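Local coordinates for protein putative Nitroreductase (Anabaena variabilis ATCC 29413, PDB 3EO7) that binds flavin mononucleotide and probably acts as an oxidoreductase of the nitroreductase family, built as one chain carrying two nitroreductase-like domains, at residues A[195-200]-A[460-465]. Numbering follows the deposited sequence.
Sequences NIELSA and AGHLGQ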
ATOM      1  N   ASN A 195       4.446  -5.257  -1.661  1.00 15.98           N
ATOM      2  CA  ASN A 195       4.798  -6.603  -2.174  1.00 15.01           C
ATOM      3  C   ASN A 195       5.584  -6.520  -3.471  1.00 15.82           C
ATOM      4  O   ASN A 195       6.507  -7.301  -3.696  1.00 17.07           O
ATOM      5  CB  ASN A 195       3.578  -7.479  -2.451  1.00 17.13           C
ATOM      6  CG  ASN A 195       2.958  -8.046  -1.226  1.00 14.78           C
ATOM      7  OD1 ASN A 195       3.528  -8.000  -0.111  1.00 14.75           O
ATOM      8  ND2 ASN A 195       1.767  -8.585  -1.394  1.00 15.00           N
ATOM      9  N   ILE A 196       5.187  -5.617  -4.354  1.00 16.39           N
ATOM     10  CA  ILE A 196       5.896  -5.476  -5.630  1.00 16.69           C
ATOM     11  C   ILE A 196       7.374  -5.167  -5.407  1.00 16.78           C
ATOM     12  O   ILE A 196       8.237  -5.801  -6.030  1.00 14.73           O
ATOM     13  CB  ILE A 196       5.217  -4.471  -6.547  1.00 15.26           C
ATOM     14  CG1 ILE A 196       3.869  -5.016  -7.000  1.00 15.77           C
ATOM     15  CG2 ILE A 196       6.097  -4.117  -7.825  1.00 15.84           C
ATOM     16  CD1 ILE A 196       3.037  -3.974  -7.751  1.00 16.58           C
ATOM     17  N   GLU A 197       7.705  -4.219  -4.536  1.00 15.31           N
ATOM     18  CA  GLU A 197       9.125  -3.953  -4.321  1.00 18.83           C
ATOM     19  C   GLU A 197       9.867  -5.149  -3.714  1.00 15.49           C
ATOM     20  O   GLU A 197      11.006  -5.428  -4.101  1.00 16.46           O
ATOM     21  CB  GLU A 197       9.414  -2.695  -3.506  1.00 20.82           C
ATOM     22  CG  GLU A 197       8.768  -2.623  -2.212  1.00 23.25           C
ATOM     23  CD  GLU A 197       9.758  -2.352  -1.046  1.00 25.56           C
ATOM     24  OE1 GLU A 197      10.890  -2.843  -0.984  1.00 26.29           O
ATOM     25  OE2 GLU A 197       9.317  -1.748  -0.100  1.00 19.17           O
ATOM     26  N   LEU A 198       9.232  -5.871  -2.789  1.00 14.78           N
ATOM     27  CA  LEU A 198       9.897  -7.027  -2.159  1.00 15.19           C
ATOM     28  C   LEU A 198      10.017  -8.226  -3.116  1.00 15.47           C
ATOM     29  O   LEU A 198      11.067  -8.867  -3.197  1.00 15.58           O
ATOM     30  CB  LEU A 198       9.205  -7.399  -0.850  1.00 16.69           C
ATOM     31  CG  LEU A 198       9.356  -6.295   0.208  1.00 12.90           C
ATOM     32  CD1 LEU A 198       8.413  -6.559   1.445  1.00 16.20           C
ATOM     33  CD2 LEU A 198      10.870  -6.149   0.625  1.00 16.23           C
ATOM     34  N   SER A 199       8.933  -8.490  -3.838  0.50 16.20           N
ATOM     35  CA  SER A 199       8.871  -9.537  -4.862  0.50 16.65           C
ATOM     36  C   SER A 199       9.906  -9.268  -5.968  0.50 17.13           C
ATOM     37  O   SER A 199      10.531 -10.178  -6.489  0.50 16.82           O
ATOM     38  CB  SER A 199       7.465  -9.550  -5.477  0.50 16.16           C
ATOM     39  OG  SER A 199       7.291 -10.690  -6.289  0.50 18.57           O
ATOM     40  N   ALA A 200      10.048  -7.995  -6.326  1.00 17.34           N
ATOM     41  CA  ALA A 200      11.029  -7.557  -7.324  1.00 16.41           C
ATOM     42  C   ALA A 200      12.424  -7.853  -6.806  1.00 16.94           C
ATOM     43  O   ALA A 200      13.226  -8.453  -7.534  1.00 16.85           O
ATOM     44  CB  ALA A 200      10.840  -6.087  -7.621  1.00 16.13           C
ATOM     45  N   ALA A 460       1.260   4.808   3.212  1.00 15.78           N
ATOM     46  CA  ALA A 460       0.915   4.177   4.477  1.00 17.16           C
ATOM     47  C   ALA A 460       0.684   2.684   4.318  1.00 15.13           C
ATOM     48  O   ALA A 460       1.149   1.874   5.146  1.00 16.45           O
ATOM     49  CB  ALA A 460      -0.305   4.863   5.116  1.00 16.27           C
ATOM     50  N   GLY A 461      -0.002   2.290   3.248  1.00 14.70           N
ATOM     51  CA  GLY A 461      -0.198   0.863   2.966  1.00 17.26           C
ATOM     52  C   GLY A 461       1.105   0.145   2.663  1.00 16.73           C
ATOM     53  O   GLY A 461       1.287  -1.009   3.036  1.00 15.67           O
ATOM     54  N   HIS A 462       2.026   0.825   1.987  1.00 15.34           N
ATOM     55  CA  HIS A 462       3.340   0.280   1.656  1.00 16.12           C
ATOM     56  C   HIS A 462       4.118   0.031   2.974  1.00 17.11           C
ATOM     57  O   HIS A 462       4.616  -1.072   3.222  1.00 15.08           O
ATOM     58  CB  HIS A 462       4.044   1.240   0.686  1.00 16.45           C
ATOM     59  CG  HIS A 462       5.399   0.796   0.203  1.00 15.70           C
ATOM     60  ND1 HIS A 462       6.035   1.453  -0.832  1.00 15.96           N
ATOM     61  CD2 HIS A 462       6.246  -0.193   0.594  1.00 18.12           C
ATOM     62  CE1 HIS A 462       7.215   0.898  -1.044  1.00 19.40           C
ATOM     63  NE2 HIS A 462       7.367  -0.107  -0.205  1.00 16.27           N
ATOM     64  N   LEU A 463       4.192   1.032   3.839  1.00 15.23           N
ATOM     65  CA  LEU A 463       4.783   0.844   5.181  1.00 15.39           C
ATOM     66  C   LEU A 463       4.065  -0.303   5.895  1.00 14.32           C
ATOM     67  O   LEU A 463       4.709  -1.169   6.489  1.00 17.11           O
ATOM     68  CB  LEU A 463       4.691   2.142   5.995  1.00 14.96           C
ATOM     69  CG  LEU A 463       5.539   3.322   5.528  1.00 16.01           C
ATOM     70  CD1 LEU A 463       5.185   4.565   6.388  1.00 16.73           C
ATOM     71  CD2 LEU A 463       7.065   2.991   5.605  1.00 16.03           C
ATOM     72  N   GLY A 464       2.740  -0.283   5.864  1.00 14.93           N
ATOM     73  CA  GLY A 464       1.943  -1.328   6.486  1.00 15.43           C
ATOM     74  C   GLY A 464       2.340  -2.723   6.026  1.00 15.27           C
ATOM     75  O   GLY A 464       2.458  -3.643   6.818  1.00 15.40           O
ATOM     76  N   GLN A 465       2.607  -2.890   4.734  1.00 15.53           N
ATOM     77  CA  GLN A 465       2.904  -4.239   4.265  1.00 14.61           C
ATOM     78  C   GLN A 465       4.245  -4.713   4.817  1.00 15.63           C
ATOM     79  O   GLN A 465       4.405  -5.884   5.130  1.00 15.84           O
ATOM     80  CB  GLN A 465       2.863  -4.330   2.748  1.00 14.58           C
ATOM     81  CG  GLN A 465       3.004  -5.746   2.220  1.00 15.42           C
ATOM     82  CD  GLN A 465       1.845  -6.690   2.576  1.00 16.11           C
ATOM     83  OE1 GLN A 465       0.879  -6.301   3.211  1.00 15.23           O
ATOM     84  NE2 GLN A 465       1.949  -7.957   2.143  1.00 14.42           N
TER
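A His-carboxylate hydrogen bond, His462 to Glu197, and an amide-amide bond, Gln465 to Asn195, join the central helices of the two nitroreductase-like halves near the flavin pocket, a worked example of helices tied through buried polar side chains. His462 NE2 donates to Glu197 OE2 over 2.6 Å, almost straight at 175°, the oxygen lying at the ring edge in the ring plane. The ring of His462 is carried across to the other helix because its CG stands opposite the backbone N. The carboxylate is turned 68° from the ring and receives the bond on its anti side; the same OE2 forms a salt bridge with Arg466, which would help keep this acid ionised. An alanine in place of Glu197 would probably leave His462 NE2 without its acceptor and Arg466 without a buried counter-charge. In the second bond, Gln465 NE2 reaches Asn195 OD1 at 2.8 Å, more bent, with the two amide planes 75° apart. A bend at chi2 turns the Gln465 amide so that NE2 meets Asn195, whose OD1 also lies 3.3 Å from Gln465 CG. Further bonds restrain both amides, Asn195 ND2 donating to the backbone oxygens of Ser81 and Ala99 and Gln465 OE1 pairing with His191, while Gln465 also touches the FMN-binding Arg334, its side chain about 7 Å from the flavin mononucleotide at the nearest atoms. Around these bonds, Leu198 of helix 181-202 packs on Leu469 of helix 452-473, Tyr374 stacks on His462, and Glu197 rests against Pro207 of strand 205-207.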